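Local atomic coordinates of conserved domain protein (PDB entry 2I7R), a protein that is of unknown function but belongs to the glyoxalase/bleomycin resistance protein/dioxygenase superfamily and pairs with a second copy of itself in the crystal assembly. Residues 86-90 with 102-106; 23-27 with 111-115; 10-14 with 58-62; 16-20 with 34-39. All blocks are in the same frame, centred on the assembly; numbering follows the deposited sequence.

Contact 1 of 4, residues 86-90 with 102-106; sequences IKVLH and LLVQG
Ile86 approaches in extended conformation and lays CG2 4.3 Å from Val104 CB and 3.8 Å from Gln105 O. Lys87 accepts the first antiparallel bond, Gln105 N to Lys87 O at 2.8 Å and nearly linear; its CB lies 3.7 Å from Gln105 CB, while the rest of the side chain leads away. Val88 (chi1 t) faces Val104 in a non-hydrogen-bonded pair, CA to CA 4.5 Å, with its CG1 3.7 Å from Leu102 CD1. Leu89 then drops to phi/psi -85/-31 and shifts the register by one. Leu89 N (2.7 Å) and His90 N (3.2 Å) both donate to Leu103 O, a classic beta bulge, and Leu103 N returns a 3.0 Å bond to His90 O. The bulge turns a corner in this hairpin edge strand. Strand 100-105 separates it from strand 111-116; Val88 and Leu102 touch Tyr78 of helix 74-84, whereas Leu89 and Leu103 meet Val111 of strand 111-116 and Val56 of the second subunit.

Contact 2 of 4, residues 23-27 with 111-115; sequences LEHIL and VLDFY
Phe114 (chi1 m) reaches from strand 111-116 to the last turn of helix 16-27, where its CZ lies 3.8 Å from Ile26 CG2 and 3.7 Å from Ile26 O; its CE1 is 4.3 Å from Leu27 CD2. Two residues earlier on the same face of the extended strand, Leu112 (chi1 m, chi2 p) puts one methyl among three helix residues: Leu112 CD2 is 4.3 Å from Leu23 CD1, 4.2 Å from Ile26 CG2 and 4.1 Å from Leu27 CD2. The alpha-helical turn, closed by Leu27 N to Leu23 O at 2.8 Å, aims the CB of Ile26 at the strand, while Leu23 and Leu27 leave sideways and bend their ends inward. The axes run nearly parallel, 19° apart with a crossing angle of -19°, and approach to 11.5 Å, too far for backbone contact, so the gap is filled by these five buried, apolar side chains. Arg80 NH2 of helix 74-84 binds Ile26 O. Phe41 of strand 38-43 touches Leu23 and Leu27, and Ile69 of strand 65-70 touches Leu27 and Leu112. Helix 16-27 belongs to the first beta-alpha-beta-beta-beta module and strand 111-116 to the second, so this is the hydrophobic seam between the paired modules of a vicinal oxygen chelate (glyoxalase-type) fold.

Contact 3 of 4, residues 10-14 with 58-62; sequences DIIVS and LENFQ
Strand 5-12 ends in extended conformation at Ile12, and the irregular segment 58-62 crosses it almost at right angles, the end-to-end directions 92° apart. The closest CA atoms are those of Ile12 and Asn60, 5.0 Å apart. One straight backbone hydrogen bond joins the two segments, Phe61 N to Ile12 O at 2.8 Å, and Asn60 CA makes a CA-H...O contact with Ile12 O at 3.6 Å. Ile12 (chi1 m, chi2 m) points its CB at the loop: its CG1 is 3.9 Å from Leu58 CD1, and its CG2 packs 3.3 Å from Asn60 OD1, an atom that is hydrogen-bonded to His54 NE2. Ile11 (chi1 m, chi2 m) instead sets its CG2 3.7 Å from Phe61 CB; the Phe61 side chain (chi1 t) starts toward the strand but ends away from it, beside Leu110. Past the strand end, Ser14 CB lies 3.7 Å from Asn60 ND2. Asp10 and Ile11 also pair antiparallel with a strand of the second subunit, whose Ser63 OG binds Glu59 N. The arrangement pins the connection between the two beta-alpha-beta-beta-beta modules of the glyoxalase-type fold against the first strand, at the dimer interface.

Contact 4 of 4, residues 16-20 with 34-39; sequences VPQVC and ANDGFA
Val16, in the first turn of helix 16-27, loses 70 Å² to the tip of the hairpin formed by strands 33-35 and 38-43. With chi1 t it lodges against the turn backbone: Val16 CG1 lies 3.6 Å from Phe38 N and 3.9 Å from Asn35 O, Val16 CB is 3.7 Å from Asp36 O, and Val16 CG2 is 3.7 Å from Gly37 O. Asp36 and Gly37 form the two-residue turn, closed by Asn35 N to Phe38 O at 2.5 Å and a weak return bond, Phe38 N to Asn35 O at 3.5 Å. The helix and hairpin belong to the same beta-alpha-beta-beta-beta module of the glyoxalase-type fold, the helix packing on one face of its sheet. One turn on, Cys20, whose N binds Val16 O at 2.7 Å, points SG (chi1 t) at Ala39 CB, 3.6 Å, and Ala34 CB, 4.3 Å. Ala39 also sets its CB 4.1 Å from Val16 CG1; next to it in the sheet, Leu50 touches both Val16 and Cys20. At the exposed margin Pro17 CD rests 3.4 Å from Asp36 O.

In the fold
Contact 2, about 4 Å from the chain centre, is the fully buried one, its touching side chains all apolar; the other three lie 10 to 14 Å out and mix buried with exposed residues. Contacts 2 and 4 use opposite ends of helix 16-27, one against the second module, the other against its own sheet. Contact 1 shares a sheet with contact 2: Val104 N lies 2.8 Å from Leu112 O. Contact 3 meets contact 4 where Val13 CG2 lies 4.1 Å from Val19 CG2. Backbone bonds dominate the hairpin of contact 1, a single one ties contact 3, and contacts 2 and 4 rely on packing. Contacts 1, 2 and 3 also reach the second subunit.

Contact 1 of 4, residues 86-90 with 102-106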
loop_
_atom_site.group_PDB
_atom_site.type_symbol
_atom_site.label_atom_id
_atom_site.label_comp_id
_atom_site.label_asym_id
_atom_site.label_seq_id
_atom_site.Cartn_x
_atom_site.Cartn_y
_atom_site.Cartn_z
ATOM N N ILE A 86 4.608 4.862 21.169
ATOM C CA ILE A 86 3.908 4.120 20.106
ATOM C C ILE A 86 3.731 2.622 20.407
ATOM O O ILE A 86 4.647 1.994 20.923
ATOM C CB ILE A 86 4.642 4.284 18.782
ATOM C CG1 ILE A 86 4.780 5.791 18.449
ATOM C CG2 ILE A 86 3.943 3.497 17.693
ATOM C CD1 ILE A 86 3.420 6.550 18.440
ATOM N N LYS A 87 2.565 2.058 20.092
ATOM C CA LYS A 87 2.326 0.635 20.311
ATOM C C LYS A 87 3.219 -0.200 19.402
ATOM O O LYS A 87 3.089 -0.150 18.172
ATOM C CB LYS A 87 0.851 0.256 20.118
ATOM C CG LYS A 87 0.526 -1.238 20.362
ATOM C CD LYS A 87 0.930 -1.668 21.776
ATOM C CE LYS A 87 0.618 -3.140 22.149
ATOM N NZ LYS A 87 1.579 -3.599 23.256
ATOM N N VAL A 88 4.117 -0.960 20.026
ATOM C CA VAL A 88 4.963 -1.892 19.318
ATOM C C VAL A 88 4.279 -3.242 19.341
ATOM O O VAL A 88 4.022 -3.797 20.410
ATOM C CB VAL A 88 6.391 -1.968 19.910
ATOM C CG1 VAL A 88 7.185 -3.086 19.237
ATOM C CG2 VAL A 88 7.117 -0.620 19.730
ATOM N N LEU A 89 3.975 -3.754 18.152
ATOM C CA LEU A 89 3.270 -5.018 18.000
ATOM C C LEU A 89 4.199 -6.242 18.033
ATOM O O LEU A 89 3.768 -7.309 18.445
ATOM C CB LEU A 89 2.426 -5.016 16.710
ATOM C CG LEU A 89 1.287 -3.991 16.639
ATOM C CD1 LEU A 89 0.615 -4.021 15.289
ATOM C CD2 LEU A 89 0.250 -4.219 17.765
ATOM N N HIS A 90 5.443 -6.088 17.564
ATOM C CA HIS A 90 6.444 -7.163 17.577
ATOM C C HIS A 90 7.777 -6.426 17.597
ATOM O O HIS A 90 8.046 -5.657 16.680
ATOM C CB HIS A 90 6.297 -8.060 16.311
ATOM C CG HIS A 90 6.607 -9.507 16.536
ATOM N ND1 HIS A 90 7.602 -10.172 15.842
ATOM C CD2 HIS A 90 6.054 -10.428 17.368
ATOM C CE1 HIS A 90 7.655 -11.437 16.242
ATOM N NE2 HIS A 90 6.728 -11.619 17.167
ATOM N N LEU A 102 10.477 -4.847 12.820
ATOM C CA LEU A 102 9.846 -4.180 13.947
ATOM C C LEU A 102 8.465 -3.778 13.429
ATOM O O LEU A 102 8.350 -2.995 12.477
ATOM C CB LEU A 102 10.636 -2.922 14.325
ATOM C CG LEU A 102 10.019 -1.907 15.289
ATOM C CD1 LEU A 102 9.805 -2.563 16.669
ATOM C CD2 LEU A 102 10.902 -0.645 15.381
ATOM N N LEU A 103 7.440 -4.324 14.061
ATOM C CA LEU A 103 6.057 -4.069 13.692
ATOM C C LEU A 103 5.396 -3.116 14.661
ATOM O O LEU A 103 5.408 -3.361 15.870
ATOM C CB LEU A 103 5.294 -5.385 13.658
ATOM C CG LEU A 103 5.476 -5.776 12.199
ATOM C CD1 LEU A 103 6.224 -7.075 12.055
ATOM C CD2 LEU A 103 4.146 -5.704 11.412
ATOM N N VAL A 104 4.839 -2.025 14.134
ATOM C CA VAL A 104 4.249 -0.997 15.005
ATOM C C VAL A 104 2.811 -0.669 14.606
ATOM O O VAL A 104 2.454 -0.775 13.445
ATOM C CB VAL A 104 5.135 0.297 15.098
ATOM C CG1 VAL A 104 6.601 -0.085 15.117
ATOM C CG2 VAL A 104 4.885 1.222 13.959
ATOM N N GLN A 105 1.987 -0.310 15.588
ATOM C CA GLN A 105 0.610 0.030 15.316
ATOM C C GLN A 105 0.624 1.443 14.801
ATOM O O GLN A 105 1.102 2.341 15.502
ATOM C CB GLN A 105 -0.248 -0.057 16.587
ATOM C CG GLN A 105 -1.754 0.161 16.348
ATOM C CD GLN A 105 -2.319 -0.833 15.325
ATOM O OE1 GLN A 105 -2.381 -2.052 15.558
ATOM N NE2 GLN A 105 -2.711 -0.313 14.177
ATOM N N GLY A 106 0.149 1.655 13.578
ATOM C CA GLY A 106 0.026 3.042 13.077
ATOM C C GLY A 106 -1.383 3.551 13.337
ATOM O O GLY A 106 -2.223 2.788 13.866
#

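Contact 2 of 4, residues 23-27 with 111-115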
loop_
_atom_site.group_PDB
_atom_site.type_symbol
_atom_site.label_atom_id
_atom_site.label_comp_id
_atom_site.label_asym_id
_atom_site.label_seq_id
_atom_site.Cartn_x
_atom_site.Cartn_y
_atom_site.Cartn_z
ATOM N N LEU A 23 1.181 9.951 11.858
ATOM C CA LEU A 23 2.107 9.368 10.885
ATOM C C LEU A 23 3.454 10.107 10.833
ATOM O O LEU A 23 4.488 9.473 10.757
ATOM C CB LEU A 23 1.440 9.314 9.505
ATOM C CG LEU A 23 1.559 8.043 8.656
ATOM C CD1 LEU A 23 1.610 6.723 9.462
ATOM C CD2 LEU A 23 0.475 7.995 7.536
ATOM N N GLU A 24 3.445 11.444 10.946
ATOM C CA GLU A 24 4.702 12.218 11.064
ATOM C C GLU A 24 5.579 11.841 12.272
ATOM O O GLU A 24 6.792 11.752 12.134
ATOM C CB GLU A 24 4.424 13.724 11.069
ATOM C CG GLU A 24 3.586 14.172 9.885
ATOM C CD GLU A 24 3.343 15.675 9.830
ATOM O OE1 GLU A 24 2.995 16.293 10.864
ATOM O OE2 GLU A 24 3.491 16.229 8.719
ATOM N N HIS A 25 4.975 11.632 13.450
ATOM C CA HIS A 25 5.748 11.193 14.615
ATOM C C HIS A 25 6.290 9.787 14.387
ATOM O O HIS A 25 7.462 9.515 14.649
ATOM C CB HIS A 25 4.929 11.243 15.904
ATOM C CG HIS A 25 4.551 12.622 16.321
ATOM N ND1 HIS A 25 3.254 13.082 16.274
ATOM C CD2 HIS A 25 5.300 13.650 16.783
ATOM C CE1 HIS A 25 3.218 14.335 16.694
ATOM N NE2 HIS A 25 4.447 14.700 17.015
ATOM N N ILE A 26 5.449 8.899 13.865
ATOM C CA ILE A 26 5.909 7.535 13.625
ATOM C C ILE A 26 7.041 7.462 12.593
ATOM O O ILE A 26 8.000 6.721 12.776
ATOM C CB ILE A 26 4.763 6.642 13.205
ATOM C CG1 ILE A 26 3.838 6.410 14.405
ATOM C CG2 ILE A 26 5.311 5.315 12.605
ATOM C CD1 ILE A 26 2.467 5.996 14.028
ATOM N N LEU A 27 6.924 8.229 11.516
ATOM C CA LEU A 27 7.874 8.176 10.430
ATOM C C LEU A 27 9.055 9.101 10.696
ATOM O O LEU A 27 10.102 9.005 10.035
ATOM C CB LEU A 27 7.196 8.591 9.129
ATOM C CG LEU A 27 6.171 7.640 8.499
ATOM C CD1 LEU A 27 5.441 8.358 7.356
ATOM C CD2 LEU A 27 6.864 6.318 8.056
ATOM N N VAL A 111 -0.747 -0.669 10.081
ATOM C CA VAL A 111 0.359 -1.383 10.715
ATOM C C VAL A 111 1.615 -1.150 9.856
ATOM O O VAL A 111 1.593 -1.259 8.621
ATOM C CB VAL A 111 0.078 -2.932 10.826
ATOM C CG1 VAL A 111 1.325 -3.698 11.354
ATOM C CG2 VAL A 111 -1.236 -3.258 11.671
ATOM N N LEU A 112 2.704 -0.813 10.513
ATOM C CA LEU A 112 3.928 -0.475 9.791
ATOM C C LEU A 112 5.008 -1.451 10.214
ATOM O O LEU A 112 5.064 -1.851 11.388
ATOM C CB LEU A 112 4.363 0.982 10.034
ATOM C CG LEU A 112 3.479 2.032 9.307
ATOM C CD1 LEU A 112 2.199 2.282 10.072
ATOM C CD2 LEU A 112 4.226 3.370 9.086
ATOM N N ASP A 113 5.843 -1.833 9.253
ATOM C CA ASP A 113 7.040 -2.630 9.543
ATOM C C ASP A 113 8.263 -1.838 9.126
ATOM O O ASP A 113 8.389 -1.454 7.968
ATOM C CB ASP A 113 6.973 -3.968 8.794
ATOM C CG ASP A 113 8.232 -4.812 8.950
ATOM O OD1 ASP A 113 8.889 -4.726 9.999
ATOM O OD2 ASP A 113 8.556 -5.564 8.022
ATOM N N PHE A 114 9.132 -1.543 10.089
ATOM C CA PHE A 114 10.463 -1.021 9.796
ATOM C C PHE A 114 11.438 -2.219 9.775
ATOM O O PHE A 114 11.624 -2.883 10.792
ATOM C CB PHE A 114 10.866 0.025 10.841
ATOM C CG PHE A 114 9.929 1.214 10.901
ATOM C CD1 PHE A 114 10.166 2.338 10.121
ATOM C CD2 PHE A 114 8.807 1.197 11.725
ATOM C CE1 PHE A 114 9.309 3.451 10.183
ATOM C CE2 PHE A 114 7.936 2.304 11.799
ATOM C CZ PHE A 114 8.178 3.427 11.026
ATOM N N TYR A 115 12.032 -2.496 8.612
ATOM C CA TYR A 115 12.817 -3.711 8.438
ATOM C C TYR A 115 14.137 -3.474 7.672
ATOM O O TYR A 115 14.301 -2.465 7.015
ATOM C CB TYR A 115 11.976 -4.834 7.758
ATOM C CG TYR A 115 11.871 -4.699 6.240
ATOM C CD1 TYR A 115 12.585 -5.538 5.387
ATOM C CD2 TYR A 115 11.071 -3.706 5.673
ATOM C CE1 TYR A 115 12.492 -5.391 3.992
ATOM C CE2 TYR A 115 10.960 -3.564 4.314
ATOM C CZ TYR A 115 11.671 -4.406 3.475
ATOM O OH TYR A 115 11.553 -4.207 2.124
#

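Contact 3 of 4, residues 10-14 with 58-62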
loop_
_atom_site.group_PDB
_atom_site.type_symbol
_atom_site.label_atom_id
_atom_site.label_comp_id
_atom_site.label_asym_id
_atom_site.label_seq_id
_atom_site.Cartn_x
_atom_site.Cartn_y
_atom_site.Cartn_z
ATOM N N ASP A 10 -2.738 5.228 -1.537
ATOM C CA ASP A 10 -3.611 6.119 -0.784
ATOM C C ASP A 10 -4.325 5.339 0.310
ATOM O O ASP A 10 -4.786 4.239 0.079
ATOM C CB ASP A 10 -4.698 6.740 -1.660
ATOM C CG ASP A 10 -4.162 7.463 -2.874
ATOM O OD1 ASP A 10 -2.939 7.657 -3.000
ATOM O OD2 ASP A 10 -5.014 7.815 -3.720
ATOM N N ILE A 11 -4.467 5.962 1.465
ATOM C CA ILE A 11 -5.295 5.459 2.559
ATOM C C ILE A 11 -6.452 6.443 2.742
ATOM O O ILE A 11 -6.230 7.651 2.952
ATOM C CB ILE A 11 -4.520 5.360 3.927
ATOM C CG1 ILE A 11 -3.111 4.749 3.762
ATOM C CG2 ILE A 11 -5.408 4.640 4.994
ATOM C CD1 ILE A 11 -3.095 3.364 3.075
ATOM N N ILE A 12 -7.673 5.923 2.675
ATOM C CA ILE A 12 -8.868 6.757 2.835
ATOM C C ILE A 12 -9.248 6.761 4.328
ATOM O O ILE A 12 -9.472 5.682 4.940
ATOM C CB ILE A 12 -10.039 6.224 2.010
ATOM C CG1 ILE A 12 -9.649 5.974 0.561
ATOM C CG2 ILE A 12 -11.256 7.129 2.130
ATOM C CD1 ILE A 12 -8.764 7.061 -0.035
ATOM N N VAL A 13 -9.293 7.966 4.899
ATOM C CA VAL A 13 -9.540 8.181 6.335
ATOM C C VAL A 13 -10.429 9.429 6.537
ATOM O O VAL A 13 -10.395 10.343 5.719
ATOM C CB VAL A 13 -8.208 8.293 7.150
ATOM C CG1 VAL A 13 -7.362 7.013 7.000
ATOM C CG2 VAL A 13 -7.376 9.553 6.759
ATOM N N SER A 14 -11.207 9.482 7.617
ATOM C CA SER A 14 -12.084 10.645 7.849
ATOM C C SER A 14 -11.378 11.850 8.468
ATOM O O SER A 14 -11.833 12.988 8.312
ATOM C CB SER A 14 -13.283 10.263 8.712
ATOM O OG SER A 14 -12.814 9.863 9.979
ATOM N N LEU A 58 -15.994 3.675 -2.265
ATOM C CA LEU A 58 -15.313 2.744 -1.341
ATOM C C LEU A 58 -15.562 3.203 0.100
ATOM O O LEU A 58 -16.166 4.250 0.324
ATOM C CB LEU A 58 -13.796 2.624 -1.671
ATOM C CG LEU A 58 -12.940 3.898 -1.837
ATOM C CD1 LEU A 58 -13.119 4.808 -0.672
ATOM C CD2 LEU A 58 -11.455 3.599 -2.037
ATOM N N GLU A 59 -15.080 2.440 1.069
ATOM C CA GLU A 59 -15.252 2.802 2.469
ATOM C C GLU A 59 -13.941 3.330 3.050
ATOM O O GLU A 59 -12.882 3.131 2.474
ATOM C CB GLU A 59 -15.732 1.572 3.243
ATOM C CG GLU A 59 -16.943 0.925 2.647
ATOM C CD GLU A 59 -17.403 -0.304 3.429
ATOM O OE1 GLU A 59 -16.595 -0.906 4.149
ATOM O OE2 GLU A 59 -18.570 -0.684 3.324
ATOM N N ASN A 60 -13.996 4.019 4.176
ATOM C CA ASN A 60 -12.767 4.323 4.889
ATOM C C ASN A 60 -12.038 3.043 5.276
ATOM O O ASN A 60 -12.640 1.937 5.428
ATOM C CB ASN A 60 -13.005 5.227 6.109
ATOM C CG ASN A 60 -13.580 6.587 5.711
ATOM O OD1 ASN A 60 -13.535 6.979 4.545
ATOM N ND2 ASN A 60 -14.153 7.275 6.658
ATOM N N PHE A 61 -10.726 3.199 5.375
ATOM C CA PHE A 61 -9.835 2.114 5.673
ATOM C C PHE A 61 -10.202 1.603 7.039
ATOM O O PHE A 61 -10.440 2.388 7.932
ATOM C CB PHE A 61 -8.365 2.578 5.681
ATOM C CG PHE A 61 -7.405 1.459 6.005
ATOM C CD1 PHE A 61 -7.147 0.458 5.063
ATOM C CD2 PHE A 61 -6.816 1.367 7.258
ATOM C CE1 PHE A 61 -6.268 -0.592 5.354
ATOM C CE2 PHE A 61 -5.943 0.292 7.570
ATOM C CZ PHE A 61 -5.671 -0.681 6.627
ATOM N N GLN A 62 -10.248 0.293 7.173
ATOM C CA GLN A 62 -10.430 -0.364 8.447
ATOM C C GLN A 62 -9.143 -1.075 8.885
ATOM O O GLN A 62 -8.423 -0.600 9.764
ATOM C CB GLN A 62 -11.653 -1.292 8.378
ATOM C CG GLN A 62 -12.979 -0.449 8.384
ATOM C CD GLN A 62 -14.239 -1.265 8.158
ATOM O OE1 GLN A 62 -14.366 -2.392 8.659
ATOM N NE2 GLN A 62 -15.198 -0.688 7.398
#

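Contact 4 of 4, residues 16-20 with 34-39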
loop_
_atom_site.group_PDB
_atom_site.type_symbol
_atom_site.label_atom_id
_atom_site.label_comp_id
_atom_site.label_asym_id
_atom_site.label_seq_id
_atom_site.Cartn_x
_atom_site.Cartn_y
_atom_site.Cartn_z
ATOM N N VAL A 16 -7.928 13.321 8.278
ATOM C CA VAL A 16 -6.606 13.464 7.721
ATOM C C VAL A 16 -5.623 14.243 8.630
ATOM O O VAL A 16 -4.496 13.757 8.826
ATOM C CB VAL A 16 -6.677 14.063 6.311
ATOM C CG1 VAL A 16 -5.285 14.404 5.790
ATOM C CG2 VAL A 16 -7.381 13.102 5.403
ATOM N N PRO A 17 -6.029 15.441 9.182
ATOM C CA PRO A 17 -5.026 16.107 10.020
ATOM C C PRO A 17 -4.488 15.272 11.184
ATOM O O PRO A 17 -3.285 15.287 11.406
ATOM C CB PRO A 17 -5.722 17.410 10.469
ATOM C CG PRO A 17 -6.737 17.673 9.345
ATOM C CD PRO A 17 -7.252 16.273 9.059
ATOM N N GLN A 18 -5.343 14.530 11.884
ATOM C CA GLN A 18 -4.871 13.715 13.014
ATOM C C GLN A 18 -4.056 12.499 12.559
ATOM O O GLN A 18 -3.003 12.187 13.117
ATOM C CB GLN A 18 -6.044 13.257 13.894
ATOM C CG GLN A 18 -5.614 12.689 15.271
ATOM C CD GLN A 18 -4.765 13.690 16.079
ATOM O OE1 GLN A 18 -3.627 13.394 16.494
ATOM N NE2 GLN A 18 -5.305 14.888 16.273
ATOM N N VAL A 19 -4.566 11.802 11.549
ATOM C CA VAL A 19 -3.862 10.649 11.013
ATOM C C VAL A 19 -2.495 11.122 10.486
ATOM O O VAL A 19 -1.487 10.472 10.713
ATOM C CB VAL A 19 -4.744 9.894 9.953
ATOM C CG1 VAL A 19 -4.002 8.705 9.325
ATOM C CG2 VAL A 19 -6.038 9.438 10.601
ATOM N N CYS A 20 -2.474 12.301 9.856
ATOM C CA CYS A 20 -1.251 12.891 9.295
ATOM C C CYS A 20 -0.258 13.181 10.400
ATOM O O CYS A 20 0.909 12.748 10.317
ATOM C CB CYS A 20 -1.518 14.174 8.468
ATOM S SG CYS A 20 0.026 14.887 7.837
ATOM N N ALA A 34 0.020 19.033 3.158
ATOM C CA ALA A 34 -1.177 18.562 3.858
ATOM C C ALA A 34 -2.279 19.609 3.836
ATOM O O ALA A 34 -1.986 20.784 3.898
ATOM C CB ALA A 34 -0.828 18.214 5.302
ATOM N N ASN A 35 -3.526 19.133 3.813
ATOM C CA ASN A 35 -4.794 19.869 3.743
ATOM C C ASN A 35 -5.740 19.330 4.779
ATOM O O ASN A 35 -5.501 18.252 5.304
ATOM C CB ASN A 35 -5.513 19.541 2.412
ATOM C CG ASN A 35 -5.294 20.575 1.414
ATOM O OD1 ASN A 35 -4.714 21.608 1.739
ATOM N ND2 ASN A 35 -5.716 20.339 0.191
ATOM N N ASP A 36 -6.869 19.998 4.995
ATOM C CA ASP A 36 -7.886 19.409 5.846
ATOM C C ASP A 36 -8.266 17.997 5.377
ATOM O O ASP A 36 -8.716 17.195 6.167
ATOM C CB ASP A 36 -9.139 20.303 5.915
ATOM C CG ASP A 36 -8.967 21.473 6.862
ATOM O OD1 ASP A 36 -7.870 21.601 7.454
ATOM O OD2 ASP A 36 -9.925 22.260 7.016
ATOM N N GLY A 37 -8.102 17.721 4.080
ATOM C CA GLY A 37 -8.553 16.462 3.493
ATOM C C GLY A 37 -7.543 15.640 2.703
ATOM O O GLY A 37 -7.914 14.646 2.096
ATOM N N PHE A 38 -6.276 16.027 2.729
ATOM C CA PHE A 38 -5.255 15.338 1.962
ATOM C C PHE A 38 -3.922 15.588 2.624
ATOM O O PHE A 38 -3.707 16.691 3.119
ATOM C CB PHE A 38 -5.248 15.916 0.542
ATOM C CG PHE A 38 -4.233 15.302 -0.394
ATOM C CD1 PHE A 38 -4.583 14.226 -1.222
ATOM C CD2 PHE A 38 -2.952 15.862 -0.533
ATOM C CE1 PHE A 38 -3.648 13.674 -2.153
ATOM C CE2 PHE A 38 -2.008 15.308 -1.453
ATOM C CZ PHE A 38 -2.386 14.221 -2.271
ATOM N N ALA A 39 -3.033 14.588 2.618
ATOM C CA ALA A 39 -1.615 14.716 3.041
ATOM C C ALA A 39 -0.754 13.806 2.172
ATOM O O ALA A 39 -1.188 12.723 1.748
ATOM C CB ALA A 39 -1.429 14.358 4.533
#